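Sqt1 (Chaetomium thermophilum, PDB 4ZOY) probably acts as a dedicated chaperone in ribosome biogenesis, capturing a newly made ribosomal protein, thought to be Rpl10 (uL16), while it is still being translated. Local coordinates at residues 204-209 with 262-267; 214-219 with 276-281; 228-231 with 237-240; 271-276 with 343-348. All coordinates share one frame; numbering follows the deposited sequence.

Contact 1: 204-209 with 262-267; sequences LLATVS and AVVAVG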
loop_
_atom_site.group_PDB
_atom_site.type_symbol
_atom_site.label_atom_id
_atom_site.label_comp_id
_atom_site.label_asym_id
_atom_site.label_seq_id
_atom_site.Cartn_x
_atom_site.Cartn_y
_atom_site.Cartn_z
ATOM N N LEU A 204 -13.285 10.266 0.790
ATOM C CA LEU A 204 -12.156 11.149 0.553
ATOM C C LEU A 204 -10.962 10.350 0.055
ATOM O O LEU A 204 -10.747 9.211 0.481
ATOM C CB LEU A 204 -11.774 11.897 1.842
ATOM C CG LEU A 204 -12.867 12.813 2.384
ATOM C CD1 LEU A 204 -12.401 13.437 3.699
ATOM C CD2 LEU A 204 -13.195 13.874 1.347
ATOM N N LEU A 205 -10.185 10.958 -0.826
ATOM C CA LEU A 205 -8.974 10.341 -1.352
ATOM C C LEU A 205 -7.821 11.311 -1.160
ATOM O O LEU A 205 -7.812 12.392 -1.743
ATOM C CB LEU A 205 -9.148 9.984 -2.834
ATOM C CG LEU A 205 -7.922 9.458 -3.567
ATOM C CD1 LEU A 205 -7.450 8.126 -2.977
ATOM C CD2 LEU A 205 -8.240 9.319 -5.043
ATOM N N ALA A 206 -6.856 10.927 -0.324
ATOM C CA ALA A 206 -5.695 11.765 -0.052
ATOM C C ALA A 206 -4.506 11.316 -0.872
ATOM O O ALA A 206 -4.133 10.148 -0.824
ATOM C CB ALA A 206 -5.357 11.724 1.428
ATOM N N THR A 207 -3.924 12.234 -1.631
ATOM C CA THR A 207 -2.747 11.910 -2.435
ATOM C C THR A 207 -1.640 12.929 -2.227
ATOM O O THR A 207 -1.881 14.096 -1.885
ATOM C CB THR A 207 -3.080 11.799 -3.936
ATOM O OG1 THR A 207 -3.439 13.086 -4.460
ATOM C CG2 THR A 207 -4.231 10.814 -4.156
ATOM N N VAL A 208 -0.415 12.462 -2.411
ATOM C CA VAL A 208 0.767 13.290 -2.191
ATOM C C VAL A 208 1.705 13.211 -3.378
ATOM O O VAL A 208 1.591 12.314 -4.210
ATOM C CB VAL A 208 1.520 12.875 -0.918
ATOM C CG1 VAL A 208 0.670 13.160 0.301
ATOM C CG2 VAL A 208 1.927 11.395 -0.977
ATOM N N SER A 209 2.640 14.157 -3.436
ATOM C CA SER A 209 3.492 14.330 -4.604
ATOM C C SER A 209 4.921 14.695 -4.236
ATOM O O SER A 209 5.172 15.284 -3.178
ATOM C CB SER A 209 2.897 15.415 -5.518
ATOM O OG SER A 209 3.758 15.760 -6.593
ATOM N N ALA A 262 -10.424 11.189 10.835
ATOM C CA ALA A 262 -10.250 12.538 11.381
ATOM C C ALA A 262 -8.967 13.228 10.937
ATOM O O ALA A 262 -8.903 14.452 10.890
ATOM C CB ALA A 262 -10.300 12.495 12.912
ATOM N N VAL A 263 -7.927 12.450 10.642
ATOM C CA VAL A 263 -6.678 13.051 10.184
ATOM C C VAL A 263 -6.039 12.256 9.068
ATOM O O VAL A 263 -6.299 11.063 8.896
ATOM C CB VAL A 263 -5.623 13.206 11.326
ATOM C CG1 VAL A 263 -6.196 13.998 12.501
ATOM C CG2 VAL A 263 -5.136 11.863 11.806
ATOM N N VAL A 264 -5.183 12.948 8.334
ATOM C CA VAL A 264 -4.314 12.314 7.362
ATOM C C VAL A 264 -2.865 12.574 7.772
ATOM O O VAL A 264 -2.529 13.673 8.230
ATOM C CB VAL A 264 -4.603 12.828 5.922
ATOM C CG1 VAL A 264 -4.452 14.347 5.827
ATOM C CG2 VAL A 264 -3.719 12.127 4.899
ATOM N N ALA A 265 -2.027 11.540 7.652
ATOM C CA ALA A 265 -0.580 11.667 7.852
ATOM C C ALA A 265 0.107 11.603 6.509
ATOM O O ALA A 265 -0.218 10.743 5.687
ATOM C CB ALA A 265 -0.061 10.566 8.758
ATOM N N VAL A 266 1.057 12.509 6.284
ATOM C CA VAL A 266 1.897 12.450 5.089
ATOM C C VAL A 266 3.345 12.319 5.530
ATOM O O VAL A 266 3.743 12.844 6.563
ATOM C CB VAL A 266 1.735 13.677 4.156
ATOM C CG1 VAL A 266 0.285 13.801 3.711
ATOM C CG2 VAL A 266 2.185 14.970 4.841
ATOM N N GLY A 267 4.112 11.565 4.761
ATOM C CA GLY A 267 5.500 11.309 5.100
ATOM C C GLY A 267 6.369 11.649 3.920
ATOM O O GLY A 267 5.997 11.438 2.766
#
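V208 and V266 meet methyl to methyl. A206 and V264 form a second pair two residues back along the same two strands. V208 can be followed outward. Its CB points at the 262-267 segment but stays 4.9 Å from V266 CG1. CG1 continues the approach. It stands anti to the carbonyl carbon (chi1 -66°) and reaches V266 CG1 at 3.5 Å, a tight distance for two methyls. The same CG1 is 4.0 Å from V266 CB, and the two side chains cross obliquely. V208 CG2 turns to the other side and stays 5.5 Å from V266 CG1. L252, from the strand before 262-267, also touches both valines.

This is the seam between two neighbouring blades of an eight-bladed WD40 beta-propeller. Strands 204-209 and 263-268 are each the second from the inside of their blade. They run in the same direction, with CA atoms 7.6 Å apart at A206 and V264. No hydrogen bond joins the two segments; they meet through apolar side chains.

At the second pair, A206 CB meets V264 CG2 at 3.9 Å. V255 touches both of these residues. T207 points to the other face of its sheet, where its OG1 is hydrogen-bonded to H189 NE2 and Y217 OH.

Contact 2: 214-219 with 276-281; sequences LHVYDV and VGLPRL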
loop_
_atom_site.group_PDB
_atom_site.type_symbol
_atom_site.label_atom_id
_atom_site.label_comp_id
_atom_site.label_asym_id
_atom_site.label_seq_id
_atom_site.Cartn_x
_atom_site.Cartn_y
_atom_site.Cartn_z
ATOM N N LEU A 214 -0.172 18.068 -0.946
ATOM C CA LEU A 214 -1.193 17.130 -0.489
ATOM C C LEU A 214 -2.545 17.630 -0.957
ATOM O O LEU A 214 -2.880 18.779 -0.711
ATOM C CB LEU A 214 -1.200 17.018 1.039
ATOM C CG LEU A 214 -2.458 16.490 1.738
ATOM C CD1 LEU A 214 -2.616 14.976 1.520
ATOM C CD2 LEU A 214 -2.452 16.785 3.231
ATOM N N HIS A 215 -3.315 16.780 -1.626
ATOM C CA HIS A 215 -4.693 17.106 -1.971
ATOM C C HIS A 215 -5.593 15.987 -1.496
ATOM O O HIS A 215 -5.264 14.805 -1.650
ATOM C CB HIS A 215 -4.859 17.342 -3.467
ATOM C CG HIS A 215 -4.069 18.508 -3.961
ATOM N ND1 HIS A 215 -4.438 19.811 -3.694
ATOM C CD2 HIS A 215 -2.911 18.574 -4.656
ATOM C CE1 HIS A 215 -3.550 20.629 -4.225
ATOM N NE2 HIS A 215 -2.610 19.908 -4.810
ATOM N N VAL A 216 -6.724 16.354 -0.906
ATOM C CA VAL A 216 -7.674 15.368 -0.437
ATOM C C VAL A 216 -8.986 15.591 -1.183
ATOM O O VAL A 216 -9.701 16.557 -0.923
ATOM C CB VAL A 216 -7.881 15.454 1.083
ATOM C CG1 VAL A 216 -8.814 14.349 1.534
ATOM C CG2 VAL A 216 -6.529 15.339 1.813
ATOM N N TYR A 217 -9.282 14.687 -2.119
ATOM C CA TYR A 217 -10.371 14.896 -3.073
ATOM C C TYR A 217 -11.711 14.451 -2.551
ATOM O O TYR A 217 -11.847 13.389 -1.945
ATOM C CB TYR A 217 -10.093 14.164 -4.390
ATOM C CG TYR A 217 -8.690 14.357 -4.898
ATOM C CD1 TYR A 217 -8.304 15.531 -5.537
ATOM C CD2 TYR A 217 -7.747 13.358 -4.726
ATOM C CE1 TYR A 217 -7.000 15.697 -5.988
ATOM C CE2 TYR A 217 -6.457 13.512 -5.166
ATOM C CZ TYR A 217 -6.086 14.679 -5.797
ATOM O OH TYR A 217 -4.789 14.813 -6.222
ATOM N N ASP A 218 -12.713 15.284 -2.820
ATOM C CA ASP A 218 -14.116 14.977 -2.560
ATOM C C ASP A 218 -14.685 14.118 -3.689
ATOM O O ASP A 218 -15.410 14.617 -4.556
ATOM C CB ASP A 218 -14.909 16.281 -2.429
ATOM C CG ASP A 218 -16.382 16.060 -2.139
ATOM O OD1 ASP A 218 -16.725 15.099 -1.428
ATOM O OD2 ASP A 218 -17.193 16.887 -2.615
ATOM N N VAL A 219 -14.349 12.832 -3.678
ATOM C CA VAL A 219 -14.496 12.011 -4.879
ATOM C C VAL A 219 -15.953 11.866 -5.335
ATOM O O VAL A 219 -16.235 11.850 -6.543
ATOM C CB VAL A 219 -13.878 10.621 -4.650
ATOM C CG1 VAL A 219 -14.211 9.675 -5.798
ATOM C CG2 VAL A 219 -12.363 10.767 -4.508
ATOM N N VAL A 276 -2.494 16.254 9.397
ATOM C CA VAL A 276 -3.425 17.283 8.931
ATOM C C VAL A 276 -4.858 16.856 9.214
ATOM O O VAL A 276 -5.221 15.699 9.012
ATOM C CB VAL A 276 -3.254 17.554 7.423
ATOM C CG1 VAL A 276 -4.254 18.594 6.936
ATOM C CG2 VAL A 276 -1.837 18.020 7.122
ATOM N N GLY A 277 -5.677 17.786 9.697
ATOM C CA GLY A 277 -7.067 17.467 9.973
ATOM C C GLY A 277 -7.932 17.339 8.724
ATOM O O GLY A 277 -7.722 18.035 7.725
ATOM N N LEU A 278 -8.902 16.436 8.804
ATOM C CA LEU A 278 -9.886 16.230 7.740
ATOM C C LEU A 278 -11.278 16.528 8.260
ATOM O O LEU A 278 -11.536 16.362 9.449
ATOM C CB LEU A 278 -9.848 14.792 7.237
ATOM C CG LEU A 278 -8.545 14.300 6.619
ATOM C CD1 LEU A 278 -8.730 12.821 6.282
ATOM C CD2 LEU A 278 -8.165 15.125 5.398
ATOM N N PRO A 279 -12.191 16.935 7.368
ATOM C CA PRO A 279 -13.588 17.040 7.802
ATOM C C PRO A 279 -14.218 15.658 7.935
ATOM O O PRO A 279 -13.863 14.750 7.190
ATOM C CB PRO A 279 -14.236 17.834 6.668
ATOM C CG PRO A 279 -13.479 17.377 5.451
ATOM C CD PRO A 279 -12.035 17.236 5.934
ATOM N N ARG A 280 -15.145 15.500 8.874
ATOM C CA ARG A 280 -15.844 14.228 9.019
ATOM C C ARG A 280 -17.109 14.254 8.157
ATOM O O ARG A 280 -17.875 15.211 8.207
ATOM C CB ARG A 280 -16.175 13.960 10.487
ATOM C CG ARG A 280 -15.915 12.521 10.921
ATOM C CD ARG A 280 -14.424 12.252 11.112
ATOM N NE ARG A 280 -13.739 13.331 11.824
ATOM C CZ ARG A 280 -13.802 13.525 13.138
ATOM N NH1 ARG A 280 -14.514 12.705 13.900
ATOM N NH2 ARG A 280 -13.141 14.536 13.693
ATOM N N LEU A 281 -17.301 13.216 7.347
ATOM C CA LEU A 281 -18.375 13.198 6.362
ATOM C C LEU A 281 -19.220 11.931 6.482
ATOM O O LEU A 281 -19.739 11.611 7.548
ATOM C CB LEU A 281 -17.805 13.298 4.947
ATOM C CG LEU A 281 -16.921 14.497 4.600
ATOM C CD1 LEU A 281 -16.166 14.216 3.320
ATOM C CD2 LEU A 281 -17.738 15.749 4.450
#
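L214 and V276 reach toward each other tip to tip, with L214 CD2 4.1 Å from V276 CG2. L214 holds CG anti to its backbone N (chi1 159°), which carries CD2 toward V276. The second pair, V216 and L278, meets at an angle. A single methyl, L278 CD2, lies against both branches of V216, 3.9 Å from CG2 and 4.0 Å from CG1. The bond to L278 CB runs along the gap rather than across it. CG, beside the backbone N (chi1 -61°), then brings CD2 over to V216.

The two segments lie on the third strands of adjacent propeller blades, and 276-281 runs on into a loop. Y217 and D218 occupy the place of the Trp-Asp pair that names WD repeats. Y217 faces the other side of its sheet, where its ring stacks on Y186. The D218 carboxylate takes hydrogen bonds from the backbone N atoms of A223 and A224. L214 and V276 are further packed by V264, which L278 also touches. V237 and V236 add contacts to V216 from the outer strand of its blade.

Contact 3: 228-231 with 237-240; sequences LVTD and VSLT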
loop_
_atom_site.group_PDB
_atom_site.type_symbol
_atom_site.label_atom_id
_atom_site.label_comp_id
_atom_site.label_asym_id
_atom_site.label_seq_id
_atom_site.Cartn_x
_atom_site.Cartn_y
_atom_site.Cartn_z
ATOM N N LEU A 228 -18.025 21.984 2.247
ATOM C CA LEU A 228 -16.775 21.636 2.917
ATOM C C LEU A 228 -15.617 21.491 1.935
ATOM O O LEU A 228 -14.588 20.902 2.268
ATOM C CB LEU A 228 -16.948 20.344 3.721
ATOM C CG LEU A 228 -17.857 20.443 4.950
ATOM C CD1 LEU A 228 -18.088 19.088 5.590
ATOM C CD2 LEU A 228 -17.243 21.417 5.953
ATOM N N VAL A 229 -15.773 22.019 0.725
ATOM C CA VAL A 229 -14.678 21.995 -0.241
ATOM C C VAL A 229 -13.985 23.347 -0.328
ATOM O O VAL A 229 -14.588 24.389 -0.044
ATOM C CB VAL A 229 -15.150 21.563 -1.653
ATOM C CG1 VAL A 229 -15.632 20.116 -1.632
ATOM C CG2 VAL A 229 -16.235 22.489 -2.189
ATOM N N THR A 230 -12.708 23.311 -0.701
ATOM C CA THR A 230 -11.891 24.506 -0.857
ATOM C C THR A 230 -12.297 25.284 -2.095
ATOM O O THR A 230 -13.208 24.879 -2.822
ATOM C CB THR A 230 -10.387 24.160 -0.971
ATOM O OG1 THR A 230 -10.136 23.536 -2.234
ATOM C CG2 THR A 230 -9.956 23.232 0.155
ATOM N N ASP A 231 -11.591 26.387 -2.339
ATOM C CA ASP A 231 -11.856 27.257 -3.480
ATOM C C ASP A 231 -11.770 26.544 -4.827
ATOM O O ASP A 231 -12.391 26.979 -5.794
ATOM C CB ASP A 231 -10.884 28.445 -3.484
ATOM C CG ASP A 231 -11.101 29.385 -2.316
ATOM O OD1 ASP A 231 -12.269 29.729 -2.035
ATOM O OD2 ASP A 231 -10.101 29.786 -1.683
ATOM N N VAL A 237 -9.073 19.469 1.468
ATOM C CA VAL A 237 -7.776 19.967 1.934
ATOM C C VAL A 237 -6.850 20.079 0.735
ATOM O O VAL A 237 -6.761 19.150 -0.073
ATOM C CB VAL A 237 -7.113 19.031 2.983
ATOM C CG1 VAL A 237 -5.658 19.449 3.246
ATOM C CG2 VAL A 237 -7.898 19.003 4.264
ATOM N N SER A 238 -6.177 21.217 0.605
ATOM C CA SER A 238 -5.125 21.402 -0.382
ATOM C C SER A 238 -3.987 22.162 0.286
ATOM O O SER A 238 -4.167 23.307 0.713
ATOM C CB SER A 238 -5.631 22.167 -1.613
ATOM O OG SER A 238 -6.418 21.339 -2.456
ATOM N N LEU A 239 -2.829 21.519 0.399
ATOM C CA LEU A 239 -1.653 22.140 1.000
ATOM C C LEU A 239 -0.465 21.974 0.069
ATOM O O LEU A 239 -0.256 20.901 -0.511
ATOM C CB LEU A 239 -1.358 21.530 2.370
ATOM C CG LEU A 239 -2.400 21.850 3.441
ATOM C CD1 LEU A 239 -2.239 20.926 4.630
ATOM C CD2 LEU A 239 -2.265 23.310 3.876
ATOM N N THR A 240 0.309 23.042 -0.092
ATOM C CA THR A 240 1.412 23.027 -1.034
ATOM C C THR A 240 2.684 23.594 -0.434
ATOM O O THR A 240 2.737 23.916 0.757
ATOM C CB THR A 240 1.099 23.834 -2.310
ATOM O OG1 THR A 240 1.088 25.232 -1.990
ATOM C CG2 THR A 240 -0.245 23.430 -2.910
#
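T230 brings its methyl up to the backbone of V237 and S238. CG2 is 4.1 Å from V237 N and 4.3 Å from S238 N. These are loose contacts of a methyl with main-chain atoms, and no hydrogen bond links the two segments. The two hydroxyls, T230 OG1 and S238 OG, are also 4.3 Å apart, too far to bond directly.

A third hydroxyl joins them. T235 OG1 is hydrogen-bonded to T230 OG1 and to S238 OG, so it bridges the gap. The torsion of T230 suits this. At chi1 71° its OG1 sits between the backbone N and the carbonyl carbon, while CG2 is turned to the strand.

Strand 235-239 is the outermost of the four in its propeller blade. The 228-231 segment belongs to the loop that precedes it, after the short helix 222-225. The loop folds back over this outer strand at the rim of the propeller, and the contact is only partly buried.

Further out, S238 OG has two more hydrogen-bond partners, H215 ND1 and N232 ND2. The first ties the outer strand to the third strand of the blade through side chains. The backbone does the same, with V216 hydrogen-bonded to V237. V237 turns its side chain away from T230 and packs it on V276 and L278 of the next blade. On the loop side, V229 rests on A223 and A224 of the helix, and L228 touches L281.

Contact 4: 271-276 with 343-348; sequences GQIKIV and LAAGST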
loop_
_atom_site.group_PDB
_atom_site.type_symbol
_atom_site.label_atom_id
_atom_site.label_comp_id
_atom_site.label_asym_id
_atom_site.label_seq_id
_atom_site.Cartn_x
_atom_site.Cartn_y
_atom_site.Cartn_z
ATOM N N GLY A 271 12.833 12.466 6.863
ATOM C CA GLY A 271 12.152 11.857 7.990
ATOM C C GLY A 271 10.906 12.609 8.436
ATOM O O GLY A 271 10.354 12.308 9.492
ATOM N N GLN A 272 10.465 13.578 7.638
ATOM C CA GLN A 272 9.376 14.440 8.092
ATOM C C GLN A 272 8.013 13.798 7.915
ATOM O O GLN A 272 7.751 13.116 6.918
ATOM C CB GLN A 272 9.397 15.773 7.365
ATOM C CG GLN A 272 10.600 16.637 7.728
ATOM C CD GLN A 272 10.406 18.081 7.326
ATOM O OE1 GLN A 272 9.622 18.810 7.945
ATOM N NE2 GLN A 272 11.102 18.501 6.282
ATOM N N ILE A 273 7.169 14.023 8.913
ATOM C CA ILE A 273 5.781 13.598 8.894
ATOM C C ILE A 273 4.920 14.791 9.279
ATOM O O ILE A 273 5.256 15.522 10.207
ATOM C CB ILE A 273 5.514 12.445 9.874
ATOM C CG1 ILE A 273 6.374 11.232 9.527
ATOM C CG2 ILE A 273 4.030 12.067 9.865
ATOM C CD1 ILE A 273 6.459 10.218 10.618
ATOM N N LYS A 274 3.824 15.006 8.560
ATOM C CA LYS A 274 2.854 16.041 8.922
ATOM C C LYS A 274 1.498 15.402 9.168
ATOM O O LYS A 274 1.080 14.532 8.401
ATOM C CB LYS A 274 2.732 17.101 7.825
ATOM C CG LYS A 274 4.023 17.810 7.452
ATOM C CD LYS A 274 4.399 18.821 8.516
ATOM C CE LYS A 274 5.731 19.485 8.207
ATOM N NZ LYS A 274 6.019 20.570 9.209
ATOM N N ILE A 275 0.821 15.833 10.230
ATOM C CA ILE A 275 -0.533 15.383 10.558
ATOM C C ILE A 275 -1.505 16.520 10.252
ATOM O O ILE A 275 -1.350 17.619 10.785
ATOM C CB ILE A 275 -0.673 14.974 12.040
ATOM C CG1 ILE A 275 0.444 14.002 12.436
ATOM C CG2 ILE A 275 -2.050 14.360 12.296
ATOM C CD1 ILE A 275 0.494 12.713 11.606
ATOM N N VAL A 276 -2.494 16.254 9.397
ATOM C CA VAL A 276 -3.425 17.283 8.931
ATOM C C VAL A 276 -4.858 16.856 9.214
ATOM O O VAL A 276 -5.221 15.699 9.012
ATOM C CB VAL A 276 -3.254 17.554 7.423
ATOM C CG1 VAL A 276 -4.254 18.594 6.936
ATOM C CG2 VAL A 276 -1.837 18.020 7.122
ATOM N N LEU A 343 0.561 5.397 15.369
ATOM C CA LEU A 343 0.942 5.563 13.978
ATOM C C LEU A 343 2.361 5.047 13.822
ATOM O O LEU A 343 3.235 5.416 14.613
ATOM C CB LEU A 343 0.874 7.039 13.574
ATOM C CG LEU A 343 1.490 7.433 12.229
ATOM C CD1 LEU A 343 0.651 6.918 11.052
ATOM C CD2 LEU A 343 1.697 8.954 12.143
ATOM N N ALA A 344 2.589 4.191 12.824
ATOM C CA ALA A 344 3.925 3.667 12.517
ATOM C C ALA A 344 4.459 4.246 11.220
ATOM O O ALA A 344 3.727 4.395 10.239
ATOM C CB ALA A 344 3.887 2.140 12.426
ATOM N N ALA A 345 5.756 4.549 11.199
ATOM C CA ALA A 345 6.407 5.140 10.039
ATOM C C ALA A 345 7.699 4.393 9.716
ATOM O O ALA A 345 8.539 4.207 10.597
ATOM C CB ALA A 345 6.704 6.610 10.295
ATOM N N GLY A 346 7.852 3.965 8.467
ATOM C CA GLY A 346 9.072 3.278 8.042
ATOM C C GLY A 346 9.904 4.197 7.181
ATOM O O GLY A 346 9.382 4.873 6.296
ATOM N N SER A 347 11.215 4.217 7.435
ATOM C CA SER A 347 12.109 5.153 6.781
ATOM C C SER A 347 13.141 4.470 5.899
ATOM O O SER A 347 13.524 3.325 6.153
ATOM C CB SER A 347 12.831 5.999 7.844
ATOM O OG SER A 347 13.791 6.867 7.261
ATOM N N THR A 348 13.601 5.206 4.891
ATOM C CA THR A 348 14.744 4.801 4.085
ATOM C C THR A 348 15.991 4.530 4.941
ATOM O O THR A 348 16.873 3.760 4.534
ATOM C CB THR A 348 15.024 5.886 3.029
ATOM O OG1 THR A 348 13.865 6.009 2.194
ATOM C CG2 THR A 348 16.233 5.551 2.158
#
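I273 holds CG1 beside its backbone N (chi1 -60°) and then runs on nearly straight (chi2 164°), which carries CD1 out to A345. I275 begins in the same way but bends at the second torsion (chi2 -58°). Its CD1 is thereby turned to L343. L343 answers with CG anti to its own N.

The contact fills the seam between two blades of the WD40 propeller. It joins the third strand of one blade, 273-277, to the second strand of the following blade, 342-347. The two segments run in opposite senses across the seam and spread apart. Their CA atoms are 8.6 Å apart at I273 and A345, and 10.5 Å apart at I275 and L343. Side-chain length follows this spread. An isoleucine spans to an alanine at the narrower place, and an isoleucine and a leucine share the wider one. All four side chains are buried, and no hydrogen bond crosses between the segments.

Residues of strand 331-336 pack round the pairs: I331 touches I273, L334 touches A345 and F336 touches L343. F361 lies against I275 from a loop. K274 faces the other side of its strand, where its NZ is hydrogen-bonded to R245 O and S323 OG. S347 OG is hydrogen-bonded to D329 O and D349 N, near the end of its strand.

The two apolar pairs differ in tightness. I275 CD1 and L343 CD2 meet tip to tip at 4.0 Å, while I273 CD1 comes within 3.6 Å of A345 CB.

The four contacts lie around three consecutive blades. Contacts 1 and 2 join the same two blades, at the second and third strands respectively, with centres 8 Å apart. Contact 3 lies within the first of these blades, farther out, 8 Å from contact 2. Contact 4 passes to the next blade, 11 Å from contact 1; its 271-276 segment ends at V276, where 276-281 of contact 2 begins. Along the chain, contacts 1 and 2 alternate. Contact 3 falls between the segments of each, and contact 4 opens after contact 1 closes. V264 N to V276 O links contact 1 to contacts 2 and 4, and L214 N to L239 O links contact 2 to contact 3.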